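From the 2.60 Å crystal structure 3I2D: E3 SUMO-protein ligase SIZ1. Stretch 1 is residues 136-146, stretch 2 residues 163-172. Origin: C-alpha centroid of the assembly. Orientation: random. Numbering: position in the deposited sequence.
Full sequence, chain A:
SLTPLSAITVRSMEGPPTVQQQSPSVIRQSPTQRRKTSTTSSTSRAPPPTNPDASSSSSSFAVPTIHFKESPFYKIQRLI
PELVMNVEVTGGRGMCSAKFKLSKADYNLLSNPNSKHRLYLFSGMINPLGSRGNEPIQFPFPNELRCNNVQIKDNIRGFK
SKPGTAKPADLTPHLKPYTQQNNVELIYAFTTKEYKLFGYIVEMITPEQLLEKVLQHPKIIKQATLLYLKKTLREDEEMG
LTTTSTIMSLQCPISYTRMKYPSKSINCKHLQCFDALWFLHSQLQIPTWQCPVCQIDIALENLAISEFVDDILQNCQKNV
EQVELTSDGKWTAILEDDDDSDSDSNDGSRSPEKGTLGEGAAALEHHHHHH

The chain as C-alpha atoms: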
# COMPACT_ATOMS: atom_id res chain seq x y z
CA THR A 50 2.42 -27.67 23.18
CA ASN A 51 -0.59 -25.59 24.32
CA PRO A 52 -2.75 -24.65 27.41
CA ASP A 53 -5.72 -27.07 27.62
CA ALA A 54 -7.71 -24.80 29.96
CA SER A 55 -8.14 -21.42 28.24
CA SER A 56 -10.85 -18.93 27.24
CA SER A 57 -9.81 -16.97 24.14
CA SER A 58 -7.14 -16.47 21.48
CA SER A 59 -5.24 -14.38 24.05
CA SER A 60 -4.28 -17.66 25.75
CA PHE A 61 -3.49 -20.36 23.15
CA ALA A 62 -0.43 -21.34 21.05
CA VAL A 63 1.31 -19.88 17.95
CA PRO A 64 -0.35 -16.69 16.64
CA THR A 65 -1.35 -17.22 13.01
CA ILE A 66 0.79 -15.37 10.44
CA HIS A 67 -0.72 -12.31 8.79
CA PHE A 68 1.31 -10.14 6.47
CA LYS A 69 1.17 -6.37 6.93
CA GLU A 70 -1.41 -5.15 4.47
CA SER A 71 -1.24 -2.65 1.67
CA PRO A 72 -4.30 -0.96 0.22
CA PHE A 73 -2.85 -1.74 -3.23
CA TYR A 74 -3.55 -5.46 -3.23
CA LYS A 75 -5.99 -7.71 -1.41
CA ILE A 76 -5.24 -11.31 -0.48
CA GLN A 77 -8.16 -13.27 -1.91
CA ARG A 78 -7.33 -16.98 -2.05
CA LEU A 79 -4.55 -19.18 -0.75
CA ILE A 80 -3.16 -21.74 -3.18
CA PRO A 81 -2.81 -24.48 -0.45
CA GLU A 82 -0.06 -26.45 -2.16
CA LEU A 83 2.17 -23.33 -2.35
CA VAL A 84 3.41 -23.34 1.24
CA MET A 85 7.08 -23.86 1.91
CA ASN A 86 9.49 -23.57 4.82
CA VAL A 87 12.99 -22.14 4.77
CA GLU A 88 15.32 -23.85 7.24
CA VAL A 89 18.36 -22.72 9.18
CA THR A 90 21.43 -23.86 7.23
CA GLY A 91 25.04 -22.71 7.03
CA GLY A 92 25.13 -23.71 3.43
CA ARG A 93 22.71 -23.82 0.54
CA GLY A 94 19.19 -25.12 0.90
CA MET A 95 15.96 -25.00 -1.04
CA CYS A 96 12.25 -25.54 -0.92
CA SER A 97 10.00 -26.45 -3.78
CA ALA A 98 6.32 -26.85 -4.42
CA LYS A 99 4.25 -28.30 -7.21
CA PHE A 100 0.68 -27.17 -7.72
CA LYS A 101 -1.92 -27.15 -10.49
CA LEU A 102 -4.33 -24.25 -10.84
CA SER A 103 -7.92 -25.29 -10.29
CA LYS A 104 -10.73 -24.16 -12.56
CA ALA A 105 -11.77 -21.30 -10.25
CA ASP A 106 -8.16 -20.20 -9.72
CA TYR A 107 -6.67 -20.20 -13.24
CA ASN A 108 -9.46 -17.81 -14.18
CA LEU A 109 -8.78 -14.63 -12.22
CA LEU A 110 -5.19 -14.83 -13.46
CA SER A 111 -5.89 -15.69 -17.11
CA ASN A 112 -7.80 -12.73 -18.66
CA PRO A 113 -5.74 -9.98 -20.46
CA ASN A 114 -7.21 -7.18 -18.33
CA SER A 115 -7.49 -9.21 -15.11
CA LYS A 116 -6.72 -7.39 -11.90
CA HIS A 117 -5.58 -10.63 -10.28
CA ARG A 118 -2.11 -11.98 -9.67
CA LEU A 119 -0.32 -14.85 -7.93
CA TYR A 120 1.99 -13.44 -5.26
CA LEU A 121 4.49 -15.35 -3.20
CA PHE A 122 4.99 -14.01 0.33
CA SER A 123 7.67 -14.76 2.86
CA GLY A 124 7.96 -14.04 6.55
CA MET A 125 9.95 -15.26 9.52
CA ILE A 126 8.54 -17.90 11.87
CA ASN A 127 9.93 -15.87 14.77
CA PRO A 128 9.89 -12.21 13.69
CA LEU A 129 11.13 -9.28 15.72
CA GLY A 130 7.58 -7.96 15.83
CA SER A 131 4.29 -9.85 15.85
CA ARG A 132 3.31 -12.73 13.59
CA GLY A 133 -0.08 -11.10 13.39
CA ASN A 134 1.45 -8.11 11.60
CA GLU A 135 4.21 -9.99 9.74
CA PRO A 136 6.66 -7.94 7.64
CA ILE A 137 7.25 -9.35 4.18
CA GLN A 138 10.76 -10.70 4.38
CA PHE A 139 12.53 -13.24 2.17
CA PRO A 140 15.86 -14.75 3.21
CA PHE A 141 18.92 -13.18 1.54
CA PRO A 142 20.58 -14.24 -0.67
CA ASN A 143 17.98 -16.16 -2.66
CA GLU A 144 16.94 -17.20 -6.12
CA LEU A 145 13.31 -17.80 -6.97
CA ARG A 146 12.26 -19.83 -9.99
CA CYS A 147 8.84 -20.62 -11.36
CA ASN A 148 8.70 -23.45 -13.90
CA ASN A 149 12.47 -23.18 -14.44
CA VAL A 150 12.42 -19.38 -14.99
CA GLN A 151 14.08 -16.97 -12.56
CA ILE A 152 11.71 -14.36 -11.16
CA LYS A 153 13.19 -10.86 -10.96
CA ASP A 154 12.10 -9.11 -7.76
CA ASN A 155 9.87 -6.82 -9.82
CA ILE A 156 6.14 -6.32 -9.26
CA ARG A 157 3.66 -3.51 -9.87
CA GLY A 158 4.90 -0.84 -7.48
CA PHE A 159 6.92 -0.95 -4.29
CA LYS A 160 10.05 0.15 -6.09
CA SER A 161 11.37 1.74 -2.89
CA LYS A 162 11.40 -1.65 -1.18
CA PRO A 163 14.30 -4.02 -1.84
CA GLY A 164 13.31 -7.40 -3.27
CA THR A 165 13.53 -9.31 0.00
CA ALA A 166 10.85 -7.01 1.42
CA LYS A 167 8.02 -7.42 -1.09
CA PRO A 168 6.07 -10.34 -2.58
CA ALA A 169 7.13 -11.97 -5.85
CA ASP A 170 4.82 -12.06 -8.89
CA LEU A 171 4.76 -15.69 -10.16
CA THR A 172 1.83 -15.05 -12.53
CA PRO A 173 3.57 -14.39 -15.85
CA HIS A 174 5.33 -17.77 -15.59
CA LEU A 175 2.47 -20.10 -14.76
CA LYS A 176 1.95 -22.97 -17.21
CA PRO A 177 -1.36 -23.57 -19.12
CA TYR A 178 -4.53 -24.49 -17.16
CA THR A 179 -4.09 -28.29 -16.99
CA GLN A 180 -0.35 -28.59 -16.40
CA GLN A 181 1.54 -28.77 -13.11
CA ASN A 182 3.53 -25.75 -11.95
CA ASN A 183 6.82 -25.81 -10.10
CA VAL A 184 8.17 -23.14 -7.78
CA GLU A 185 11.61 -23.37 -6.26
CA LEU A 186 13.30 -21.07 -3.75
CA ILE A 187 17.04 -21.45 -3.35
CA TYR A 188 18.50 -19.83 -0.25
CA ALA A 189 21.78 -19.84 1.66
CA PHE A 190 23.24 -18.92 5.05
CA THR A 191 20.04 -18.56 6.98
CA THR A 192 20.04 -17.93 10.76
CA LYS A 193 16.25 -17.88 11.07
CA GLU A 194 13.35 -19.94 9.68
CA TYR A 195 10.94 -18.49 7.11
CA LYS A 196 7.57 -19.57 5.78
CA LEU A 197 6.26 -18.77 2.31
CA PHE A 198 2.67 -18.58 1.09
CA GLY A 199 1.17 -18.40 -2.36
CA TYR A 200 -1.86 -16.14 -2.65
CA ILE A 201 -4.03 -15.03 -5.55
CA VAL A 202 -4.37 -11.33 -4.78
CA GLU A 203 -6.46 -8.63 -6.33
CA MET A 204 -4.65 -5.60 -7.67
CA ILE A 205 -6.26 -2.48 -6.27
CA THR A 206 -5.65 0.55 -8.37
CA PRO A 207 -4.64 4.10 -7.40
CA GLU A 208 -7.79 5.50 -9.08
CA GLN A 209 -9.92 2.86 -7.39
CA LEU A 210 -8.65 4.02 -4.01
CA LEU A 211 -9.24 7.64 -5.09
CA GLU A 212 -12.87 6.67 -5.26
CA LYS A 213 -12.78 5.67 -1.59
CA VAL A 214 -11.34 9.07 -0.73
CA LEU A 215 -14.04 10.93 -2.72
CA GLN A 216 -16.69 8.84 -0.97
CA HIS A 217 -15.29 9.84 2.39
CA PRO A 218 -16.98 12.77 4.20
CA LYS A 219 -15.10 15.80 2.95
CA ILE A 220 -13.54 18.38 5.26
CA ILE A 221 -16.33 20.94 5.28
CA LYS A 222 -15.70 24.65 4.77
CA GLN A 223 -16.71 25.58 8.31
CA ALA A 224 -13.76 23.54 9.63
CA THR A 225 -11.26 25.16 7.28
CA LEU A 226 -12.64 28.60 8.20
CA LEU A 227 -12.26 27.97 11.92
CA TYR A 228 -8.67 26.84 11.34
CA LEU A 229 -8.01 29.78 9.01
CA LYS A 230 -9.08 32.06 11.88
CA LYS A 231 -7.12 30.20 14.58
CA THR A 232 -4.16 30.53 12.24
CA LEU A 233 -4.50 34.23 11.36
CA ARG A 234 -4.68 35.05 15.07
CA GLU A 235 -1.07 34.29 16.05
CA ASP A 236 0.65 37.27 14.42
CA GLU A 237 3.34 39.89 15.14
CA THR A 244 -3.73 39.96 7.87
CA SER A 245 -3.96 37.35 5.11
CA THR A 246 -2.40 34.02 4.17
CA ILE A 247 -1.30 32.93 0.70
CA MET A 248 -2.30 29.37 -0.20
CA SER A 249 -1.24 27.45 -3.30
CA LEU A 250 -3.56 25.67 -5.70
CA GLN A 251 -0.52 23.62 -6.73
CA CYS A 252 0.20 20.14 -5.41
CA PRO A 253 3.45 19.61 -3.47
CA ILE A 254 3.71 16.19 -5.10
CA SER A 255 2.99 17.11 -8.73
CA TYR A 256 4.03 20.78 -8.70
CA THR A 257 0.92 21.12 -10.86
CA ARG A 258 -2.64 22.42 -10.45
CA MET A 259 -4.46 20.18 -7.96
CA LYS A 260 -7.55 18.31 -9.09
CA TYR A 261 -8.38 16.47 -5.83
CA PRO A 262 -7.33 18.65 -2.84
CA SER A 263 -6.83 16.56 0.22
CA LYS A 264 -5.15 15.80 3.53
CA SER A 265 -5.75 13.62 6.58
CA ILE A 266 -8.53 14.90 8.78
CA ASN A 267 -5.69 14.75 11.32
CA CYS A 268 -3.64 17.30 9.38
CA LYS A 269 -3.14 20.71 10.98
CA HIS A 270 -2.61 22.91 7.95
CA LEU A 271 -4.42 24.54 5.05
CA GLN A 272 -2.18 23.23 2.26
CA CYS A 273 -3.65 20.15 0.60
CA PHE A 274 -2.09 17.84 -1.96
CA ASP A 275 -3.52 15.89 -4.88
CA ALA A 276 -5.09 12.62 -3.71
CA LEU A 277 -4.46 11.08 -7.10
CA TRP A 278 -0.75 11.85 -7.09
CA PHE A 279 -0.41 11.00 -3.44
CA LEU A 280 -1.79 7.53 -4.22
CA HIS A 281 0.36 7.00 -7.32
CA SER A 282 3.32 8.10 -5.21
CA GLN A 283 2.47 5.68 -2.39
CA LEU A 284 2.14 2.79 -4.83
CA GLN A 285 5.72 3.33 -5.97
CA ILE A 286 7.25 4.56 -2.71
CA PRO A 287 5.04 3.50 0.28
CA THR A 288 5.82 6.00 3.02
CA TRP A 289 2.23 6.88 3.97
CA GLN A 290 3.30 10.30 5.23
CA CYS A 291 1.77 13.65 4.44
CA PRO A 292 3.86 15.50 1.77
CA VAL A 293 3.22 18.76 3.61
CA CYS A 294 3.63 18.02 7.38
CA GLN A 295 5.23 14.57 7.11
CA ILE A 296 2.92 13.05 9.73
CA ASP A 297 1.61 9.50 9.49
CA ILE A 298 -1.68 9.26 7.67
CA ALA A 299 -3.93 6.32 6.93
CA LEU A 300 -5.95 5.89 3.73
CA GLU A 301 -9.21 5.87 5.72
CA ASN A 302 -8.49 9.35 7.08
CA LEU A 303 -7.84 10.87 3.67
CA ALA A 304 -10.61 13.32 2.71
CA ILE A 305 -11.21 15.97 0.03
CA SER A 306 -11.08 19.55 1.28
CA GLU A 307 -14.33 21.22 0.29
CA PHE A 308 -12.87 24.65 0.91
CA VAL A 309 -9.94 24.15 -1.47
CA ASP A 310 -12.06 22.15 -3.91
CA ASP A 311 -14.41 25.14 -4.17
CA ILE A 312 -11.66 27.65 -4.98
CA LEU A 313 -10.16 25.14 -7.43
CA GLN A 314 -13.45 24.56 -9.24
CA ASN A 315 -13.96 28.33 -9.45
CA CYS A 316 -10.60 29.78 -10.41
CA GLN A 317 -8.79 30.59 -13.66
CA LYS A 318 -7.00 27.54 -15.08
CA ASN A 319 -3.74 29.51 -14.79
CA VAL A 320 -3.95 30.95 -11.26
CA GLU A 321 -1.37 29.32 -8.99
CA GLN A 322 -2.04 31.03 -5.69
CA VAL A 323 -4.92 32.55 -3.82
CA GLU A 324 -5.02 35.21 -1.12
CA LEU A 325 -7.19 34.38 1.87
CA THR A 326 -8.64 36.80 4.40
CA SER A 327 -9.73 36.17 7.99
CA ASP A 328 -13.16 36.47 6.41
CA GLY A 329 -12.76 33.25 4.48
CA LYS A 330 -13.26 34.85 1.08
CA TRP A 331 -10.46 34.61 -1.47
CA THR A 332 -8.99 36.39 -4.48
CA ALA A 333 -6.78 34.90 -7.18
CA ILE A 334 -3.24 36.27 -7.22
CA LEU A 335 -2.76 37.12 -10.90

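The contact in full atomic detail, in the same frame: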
# COMPACT_ATOMS: atom_id res chain seq x y z
N PRO A 136 6.09 -8.80 8.69
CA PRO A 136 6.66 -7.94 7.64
C PRO A 136 6.99 -8.89 6.51
O PRO A 136 7.33 -10.05 6.76
CB PRO A 136 7.95 -7.41 8.27
CG PRO A 136 7.84 -7.77 9.76
CD PRO A 136 7.06 -9.05 9.76
N ILE A 137 6.89 -8.45 5.27
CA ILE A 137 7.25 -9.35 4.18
C ILE A 137 8.76 -9.40 4.14
O ILE A 137 9.42 -8.39 3.89
CB ILE A 137 6.72 -8.85 2.85
CG1 ILE A 137 5.19 -8.95 2.85
CG2 ILE A 137 7.35 -9.64 1.72
CD1 ILE A 137 4.53 -8.24 1.68
N GLN A 138 9.32 -10.57 4.38
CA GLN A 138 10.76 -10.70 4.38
C GLN A 138 11.28 -12.06 3.93
O GLN A 138 11.09 -13.06 4.62
CB GLN A 138 11.31 -10.41 5.76
CG GLN A 138 12.78 -10.13 5.74
CD GLN A 138 13.34 -10.00 7.14
OE1 GLN A 138 13.42 -10.98 7.88
NE2 GLN A 138 13.71 -8.77 7.52
N PHE A 139 11.92 -12.06 2.76
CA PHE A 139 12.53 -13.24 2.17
C PHE A 139 13.96 -13.40 2.67
O PHE A 139 14.62 -12.43 3.01
CB PHE A 139 12.59 -13.09 0.66
CG PHE A 139 11.30 -13.35 -0.03
CD1 PHE A 139 10.24 -12.48 0.09
CD2 PHE A 139 11.14 -14.50 -0.80
CE1 PHE A 139 9.03 -12.75 -0.54
CE2 PHE A 139 9.95 -14.78 -1.42
CZ PHE A 139 8.89 -13.90 -1.29
N PRO A 140 14.47 -14.64 2.74
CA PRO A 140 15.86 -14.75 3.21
C PRO A 140 16.81 -14.28 2.10
O PRO A 140 16.51 -14.45 0.93
CB PRO A 140 16.00 -16.24 3.50
CG PRO A 140 15.07 -16.86 2.51
CD PRO A 140 13.85 -15.97 2.62
N PHE A 141 17.93 -13.67 2.49
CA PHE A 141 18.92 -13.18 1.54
C PHE A 141 20.24 -13.89 1.81
O PHE A 141 20.65 -14.05 2.95
CB PHE A 141 19.12 -11.68 1.72
CG PHE A 141 20.08 -11.08 0.73
CD1 PHE A 141 19.61 -10.53 -0.47
CD2 PHE A 141 21.45 -11.03 1.00
CE1 PHE A 141 20.49 -9.95 -1.38
CE2 PHE A 141 22.34 -10.45 0.09
CZ PHE A 141 21.86 -9.90 -1.10
N PRO A 142 20.93 -14.35 0.76
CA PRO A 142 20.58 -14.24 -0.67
C PRO A 142 19.60 -15.34 -1.08
O PRO A 142 19.45 -16.36 -0.39
CB PRO A 142 21.93 -14.42 -1.35
CG PRO A 142 22.56 -15.52 -0.47
CD PRO A 142 22.20 -15.08 0.95
N ASN A 143 18.91 -15.15 -2.20
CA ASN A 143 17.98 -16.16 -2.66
C ASN A 143 17.79 -16.09 -4.15
O ASN A 143 18.15 -15.11 -4.80
CB ASN A 143 16.63 -16.02 -1.95
CG ASN A 143 15.75 -14.90 -2.53
OD1 ASN A 143 15.36 -14.95 -3.69
ND2 ASN A 143 15.43 -13.91 -1.71
N GLU A 144 17.25 -17.16 -4.71
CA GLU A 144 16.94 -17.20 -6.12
C GLU A 144 15.63 -17.92 -6.25
O GLU A 144 15.51 -19.08 -5.86
CB GLU A 144 18.00 -17.93 -6.91
CG GLU A 144 17.60 -18.02 -8.36
CD GLU A 144 18.73 -18.44 -9.25
OE1 GLU A 144 19.76 -17.70 -9.27
OE2 GLU A 144 18.60 -19.49 -9.93
N LEU A 145 14.64 -17.23 -6.80
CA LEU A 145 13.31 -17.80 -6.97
C LEU A 145 13.08 -18.15 -8.43
O LEU A 145 13.36 -17.36 -9.34
CB LEU A 145 12.24 -16.82 -6.50
CG LEU A 145 10.80 -17.32 -6.52
CD1 LEU A 145 10.61 -18.44 -5.51
CD2 LEU A 145 9.90 -16.15 -6.18
N ARG A 146 12.56 -19.36 -8.65
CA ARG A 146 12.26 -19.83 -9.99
C ARG A 146 10.86 -20.39 -10.04
O ARG A 146 10.39 -21.04 -9.10
CB ARG A 146 13.25 -20.93 -10.41
CG ARG A 146 14.54 -20.42 -10.98
CD ARG A 146 15.52 -21.57 -11.24
NE ARG A 146 16.77 -21.05 -11.78
CZ ARG A 146 16.90 -20.58 -13.02
NH1 ARG A 146 15.87 -20.58 -13.85
NH2 ARG A 146 18.06 -20.08 -13.42
N PRO A 163 13.40 -3.06 -1.20
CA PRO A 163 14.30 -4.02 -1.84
C PRO A 163 13.49 -5.29 -2.11
O PRO A 163 12.41 -5.46 -1.56
CB PRO A 163 15.39 -4.21 -0.80
CG PRO A 163 14.67 -3.96 0.50
CD PRO A 163 13.79 -2.79 0.19
N GLY A 164 14.02 -6.18 -2.94
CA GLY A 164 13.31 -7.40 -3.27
C GLY A 164 12.94 -8.34 -2.13
O GLY A 164 11.90 -8.99 -2.17
N THR A 165 13.79 -8.42 -1.12
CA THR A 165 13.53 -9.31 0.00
C THR A 165 12.37 -8.80 0.87
O THR A 165 11.87 -9.53 1.72
CB THR A 165 14.79 -9.50 0.89
OG1 THR A 165 15.31 -8.22 1.28
CG2 THR A 165 15.88 -10.28 0.15
N ALA A 166 11.93 -7.57 0.63
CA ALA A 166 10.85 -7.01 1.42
C ALA A 166 9.51 -6.81 0.69
O ALA A 166 8.69 -5.99 1.10
CB ALA A 166 11.30 -5.69 2.03
N LYS A 167 9.28 -7.55 -0.38
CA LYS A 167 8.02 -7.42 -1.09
C LYS A 167 7.73 -8.74 -1.77
O LYS A 167 8.66 -9.46 -2.15
CB LYS A 167 8.08 -6.28 -2.12
CG LYS A 167 9.11 -6.46 -3.23
CD LYS A 167 9.33 -5.15 -3.98
CE LYS A 167 10.50 -5.23 -4.95
NZ LYS A 167 10.67 -3.98 -5.76
N PRO A 168 6.45 -9.07 -1.93
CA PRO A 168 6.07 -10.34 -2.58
C PRO A 168 6.58 -10.46 -4.03
O PRO A 168 6.87 -9.47 -4.70
CB PRO A 168 4.55 -10.31 -2.49
CG PRO A 168 4.25 -8.86 -2.66
CD PRO A 168 5.27 -8.21 -1.75
N ALA A 169 6.67 -11.70 -4.50
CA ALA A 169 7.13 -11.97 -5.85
C ALA A 169 5.97 -12.41 -6.75
O ALA A 169 5.19 -13.28 -6.39
CB ALA A 169 8.20 -13.04 -5.81
N ASP A 170 5.86 -11.78 -7.91
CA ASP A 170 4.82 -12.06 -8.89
C ASP A 170 5.17 -13.31 -9.70
O ASP A 170 6.04 -13.23 -10.58
CB ASP A 170 4.69 -10.88 -9.86
CG ASP A 170 3.33 -10.83 -10.55
OD1 ASP A 170 2.71 -11.90 -10.71
OD2 ASP A 170 2.90 -9.73 -10.94
N LEU A 171 4.51 -14.43 -9.43
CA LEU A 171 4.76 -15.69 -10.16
C LEU A 171 3.92 -15.77 -11.45
O LEU A 171 4.29 -16.45 -12.40
CB LEU A 171 4.37 -16.92 -9.33
CG LEU A 171 4.85 -17.10 -7.90
CD1 LEU A 171 4.19 -18.33 -7.31
CD2 LEU A 171 6.34 -17.25 -7.89
N THR A 172 2.80 -15.06 -11.44
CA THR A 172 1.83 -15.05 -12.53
C THR A 172 2.25 -15.14 -13.99
O THR A 172 1.74 -15.99 -14.72
CB THR A 172 0.93 -13.86 -12.38
OG1 THR A 172 0.69 -13.63 -10.98
CG2 THR A 172 -0.40 -14.12 -13.06
O HOH W 1 13.33 -11.98 -2.42

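The apolar centre of this contact is built from side chains that stretch 1 directs at stretch 2. Ile-137, Phe-139 and Leu-145 all have CA-to-CB bonds pointing toward the partner. Ile-137, with chi1 in the m well and chi2 in t, extends its longer branch so that CD1 lies 3.5 Å from CD of Pro-168; its CG2 methyl comes within 3.5 Å of the backbone N of Lys-167. A beta-branched residue suits this place, because its two methyl-bearing branches together cover the Lys-167 to Pro-168 backbone and the proline ring.

Phe-139 lies buried beside the same segment. Its CE1 approaches the carbonyl O of Lys-167 at 3.7 Å and CA of Pro-168 at 4.3 Å, so the ring fills space against main chain rather than against long side chains. Lys-167 itself directs its CA-to-CB bond away, contributing backbone here and leaving its charged group out of the apolar contact.

Further along, CA of Leu-145 and CA of Ala-169 stand 8.6 Å apart, a gap that the leucine side chain spans. Its CD2 methyl packs 3.6 Å from CB of Ala-169 and 4.1 Å from CD2 of Leu-171. The short alanine side chain points toward stretch 1 and needs the length of leucine to meet it, while Leu-171, whose CA-to-CB bond runs sideways, brings its end nearer to complete the cluster.

Where the backbones come closest, polar main-chain atoms take over. The amide N of Phe-139 donates a hydrogen bond to O of Thr-165, at 2.7 Å and a nearly straight 165°, the one direct hydrogen bond between the stretches. The same acceptor receives a CA-H...O contact from CA of Gln-138 at 3.1 Å, and CA of Ala-166 makes another to O of Ile-137 at 3.2 Å. The small side chain of Ala-166 accompanies this close approach, its CA standing 4.7 Å from CA of Gln-138.

Thr-165 has the largest area covered by the opposite stretch. Besides its carbonyl, it offers a methyl: CG2 lies 3.8 Å from CD1 of Phe-141, at the edge of that exposed ring, and 4.1 Å from ND2 of Asn-143. Threonine thus presents an apolar group to its neighbours.

At the polar edge, Asn-143 uses its amide twice. ND2 donates to O of Pro-140 at 2.9 Å, linking Asn-143 back to Pro-140 within stretch 1, and also to a water at 2.9 Å. That water in turn donates a weak hydrogen bond, 3.3 Å long, to O of Gly-164, bridging the two stretches.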